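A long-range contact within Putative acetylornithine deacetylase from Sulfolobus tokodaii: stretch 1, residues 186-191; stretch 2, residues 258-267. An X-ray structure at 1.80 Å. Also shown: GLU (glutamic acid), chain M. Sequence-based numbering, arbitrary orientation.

Stretch 1 186-191: LLGCYA
Stretch 2 258-267: KGFMVATNIN

A helix, 258-264, lies across a strand, 186-191, extended except at Leu187 (phi/psi -91/-42), with Gly188 at 170/173. They cross almost at right angles: the signed crossing angle is 91° and the axes approach to 8.2 Å. The register is set where Tyr190 CA and Ala263 CA sit 6.3 Å apart. No hydrogen bond joins the two stretches, so packing carries the contact.

Tyr190 (chi1 78°, p; chi2 -78°) covers the most surface. Its CB meets Ala263 CB at 3.5 Å, at the point of closest CA approach, and its CE1 lies 3.4 Å from Phe260 CA. One ring face covers Gly259 C, 3.7 Å from Tyr190 CZ; an ideal CB on Gly259 would clash with Tyr190 OH at 2.6 Å. That hydroxyl donates to GLU OE2 at 2.7 Å, and Phe260 N reaches the same OE2 at 2.9 Å, so the ligand carboxylate bridges strand and helix.

The CA-to-CB bond of Phe260 (chi1 t, chi2 92°) points sideways relative to the strand, but the end of its side chain comes nearer. Gly188 O lies at the ring edge, 3.2 Å from Phe260 CE1, while Leu187 CD2 packs 3.9 Å from Phe260 CE2.

Past the helix, Asn265 turns with positive phi (56/23), and Ile266 (m, t) places CD1 3.5 Å from Leu187 O. A CB on Gly188 would clash with Ile266 CD1.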

# COMPACT_ATOMS: atom_id res chain seq x y z
N LEU B 186 -9.53 1.71 -38.80
CA LEU B 186 -10.21 0.59 -38.15
C LEU B 186 -9.76 -0.77 -38.68
O LEU B 186 -9.78 -1.02 -39.89
CB LEU B 186 -11.74 0.74 -38.30
CG LEU B 186 -12.53 -0.42 -37.67
CD1 LEU B 186 -12.41 -0.44 -36.13
CD2 LEU B 186 -13.99 -0.37 -38.11
N LEU B 187 -9.35 -1.66 -37.77
CA LEU B 187 -9.02 -3.03 -38.14
C LEU B 187 -10.25 -3.94 -38.05
O LEU B 187 -10.51 -4.79 -38.93
CB LEU B 187 -7.87 -3.57 -37.27
CG LEU B 187 -7.39 -4.99 -37.55
CD1 LEU B 187 -6.63 -5.07 -38.90
CD2 LEU B 187 -6.54 -5.53 -36.41
N GLY B 188 -11.03 -3.77 -36.98
CA GLY B 188 -12.21 -4.59 -36.81
C GLY B 188 -12.79 -4.37 -35.42
O GLY B 188 -12.18 -3.69 -34.59
N CYS B 189 -13.96 -4.97 -35.20
CA CYS B 189 -14.70 -4.86 -33.94
C CYS B 189 -15.34 -6.19 -33.63
O CYS B 189 -15.63 -7.00 -34.53
CB CYS B 189 -15.81 -3.80 -34.01
SG CYS B 189 -15.34 -2.10 -34.32
N TYR B 190 -15.58 -6.43 -32.35
CA TYR B 190 -16.36 -7.58 -31.97
C TYR B 190 -17.10 -7.26 -30.66
O TYR B 190 -16.87 -6.20 -30.05
CB TYR B 190 -15.50 -8.85 -31.90
CG TYR B 190 -14.68 -8.97 -30.66
CD1 TYR B 190 -13.50 -8.25 -30.52
CD2 TYR B 190 -15.08 -9.81 -29.62
CE1 TYR B 190 -12.74 -8.36 -29.38
CE2 TYR B 190 -14.33 -9.93 -28.49
CZ TYR B 190 -13.16 -9.19 -28.38
OH TYR B 190 -12.42 -9.28 -27.24
N ALA B 191 -17.98 -8.17 -30.26
CA ALA B 191 -18.73 -8.02 -29.02
C ALA B 191 -18.15 -8.90 -27.93
O ALA B 191 -17.88 -10.07 -28.17
CB ALA B 191 -20.20 -8.41 -29.26
N LYS B 258 -6.50 -11.79 -28.00
CA LYS B 258 -6.90 -13.21 -28.14
C LYS B 258 -8.40 -13.37 -28.43
O LYS B 258 -8.79 -14.22 -29.23
CB LYS B 258 -6.55 -14.03 -26.90
CG LYS B 258 -5.12 -14.54 -26.89
CD LYS B 258 -4.95 -15.61 -25.82
CE LYS B 258 -4.89 -14.98 -24.45
NZ LYS B 258 -5.43 -15.89 -23.42
N GLY B 259 -9.22 -12.56 -27.76
CA GLY B 259 -10.66 -12.52 -28.00
C GLY B 259 -10.98 -11.98 -29.38
O GLY B 259 -11.83 -12.54 -30.10
N PHE B 260 -10.27 -10.92 -29.76
CA PHE B 260 -10.45 -10.29 -31.07
C PHE B 260 -10.24 -11.34 -32.14
O PHE B 260 -11.06 -11.47 -33.08
CB PHE B 260 -9.46 -9.13 -31.21
CG PHE B 260 -9.70 -8.23 -32.38
CD1 PHE B 260 -10.49 -7.09 -32.26
CD2 PHE B 260 -9.06 -8.49 -33.57
CE1 PHE B 260 -10.68 -6.25 -33.36
CE2 PHE B 260 -9.24 -7.67 -34.67
CZ PHE B 260 -10.03 -6.54 -34.57
N MET B 261 -9.16 -12.11 -31.99
CA MET B 261 -8.84 -13.15 -32.98
C MET B 261 -9.90 -14.25 -33.10
O MET B 261 -10.24 -14.64 -34.20
CB MET B 261 -7.46 -13.74 -32.75
CG MET B 261 -6.36 -12.79 -33.14
SD MET B 261 -4.75 -13.49 -32.77
CE MET B 261 -4.69 -14.71 -34.11
N VAL B 262 -10.44 -14.71 -31.98
CA VAL B 262 -11.48 -15.74 -32.09
C VAL B 262 -12.75 -15.21 -32.76
O VAL B 262 -13.45 -15.95 -33.46
CB VAL B 262 -11.82 -16.45 -30.74
CG1 VAL B 262 -10.58 -16.91 -30.05
CG2 VAL B 262 -12.63 -15.57 -29.83
N ALA B 263 -13.06 -13.93 -32.57
CA ALA B 263 -14.29 -13.41 -33.13
C ALA B 263 -14.17 -13.00 -34.60
O ALA B 263 -15.08 -13.27 -35.37
CB ALA B 263 -14.82 -12.26 -32.28
N THR B 264 -13.03 -12.42 -34.99
CA THR B 264 -12.91 -11.76 -36.30
C THR B 264 -12.10 -12.54 -37.34
O THR B 264 -12.12 -12.21 -38.55
CB THR B 264 -12.22 -10.39 -36.16
OG1 THR B 264 -10.90 -10.58 -35.66
CG2 THR B 264 -13.00 -9.46 -35.22
N ASN B 265 -11.37 -13.54 -36.85
CA ASN B 265 -10.31 -14.26 -37.58
C ASN B 265 -9.20 -13.40 -38.16
O ASN B 265 -8.54 -13.81 -39.12
CB ASN B 265 -10.92 -15.12 -38.69
CG ASN B 265 -11.93 -16.07 -38.17
OD1 ASN B 265 -13.10 -16.02 -38.56
ND2 ASN B 265 -11.50 -16.93 -37.25
N ILE B 266 -8.99 -12.22 -37.59
CA ILE B 266 -7.95 -11.31 -38.07
C ILE B 266 -6.61 -11.68 -37.43
O ILE B 266 -6.52 -11.86 -36.22
CB ILE B 266 -8.33 -9.83 -37.84
CG1 ILE B 266 -9.52 -9.45 -38.73
CG2 ILE B 266 -7.13 -8.89 -38.06
CD1 ILE B 266 -10.25 -8.19 -38.32
N ASN B 267 -5.58 -11.84 -38.27
CA ASN B 267 -4.22 -12.03 -37.78
C ASN B 267 -3.66 -10.66 -37.37
O ASN B 267 -2.99 -9.97 -38.15
CB ASN B 267 -3.35 -12.69 -38.85
CG ASN B 267 -1.99 -13.14 -38.32
OD1 ASN B 267 -1.47 -12.59 -37.34
ND2 ASN B 267 -1.40 -14.14 -38.98
N GLU M . -8.14 -6.88 -22.09
CA GLU M . -9.27 -7.29 -22.97
C GLU M . -10.34 -7.97 -22.14
O GLU M . -11.52 -7.90 -22.53
CB GLU M . -8.78 -8.25 -24.07
CG GLU M . -9.82 -8.53 -25.15
CD GLU M . -9.32 -9.47 -26.24
OE1 GLU M . -8.58 -10.44 -25.92
OE2 GLU M . -9.69 -9.23 -27.42
OXT GLU M . -10.05 -8.61 -21.11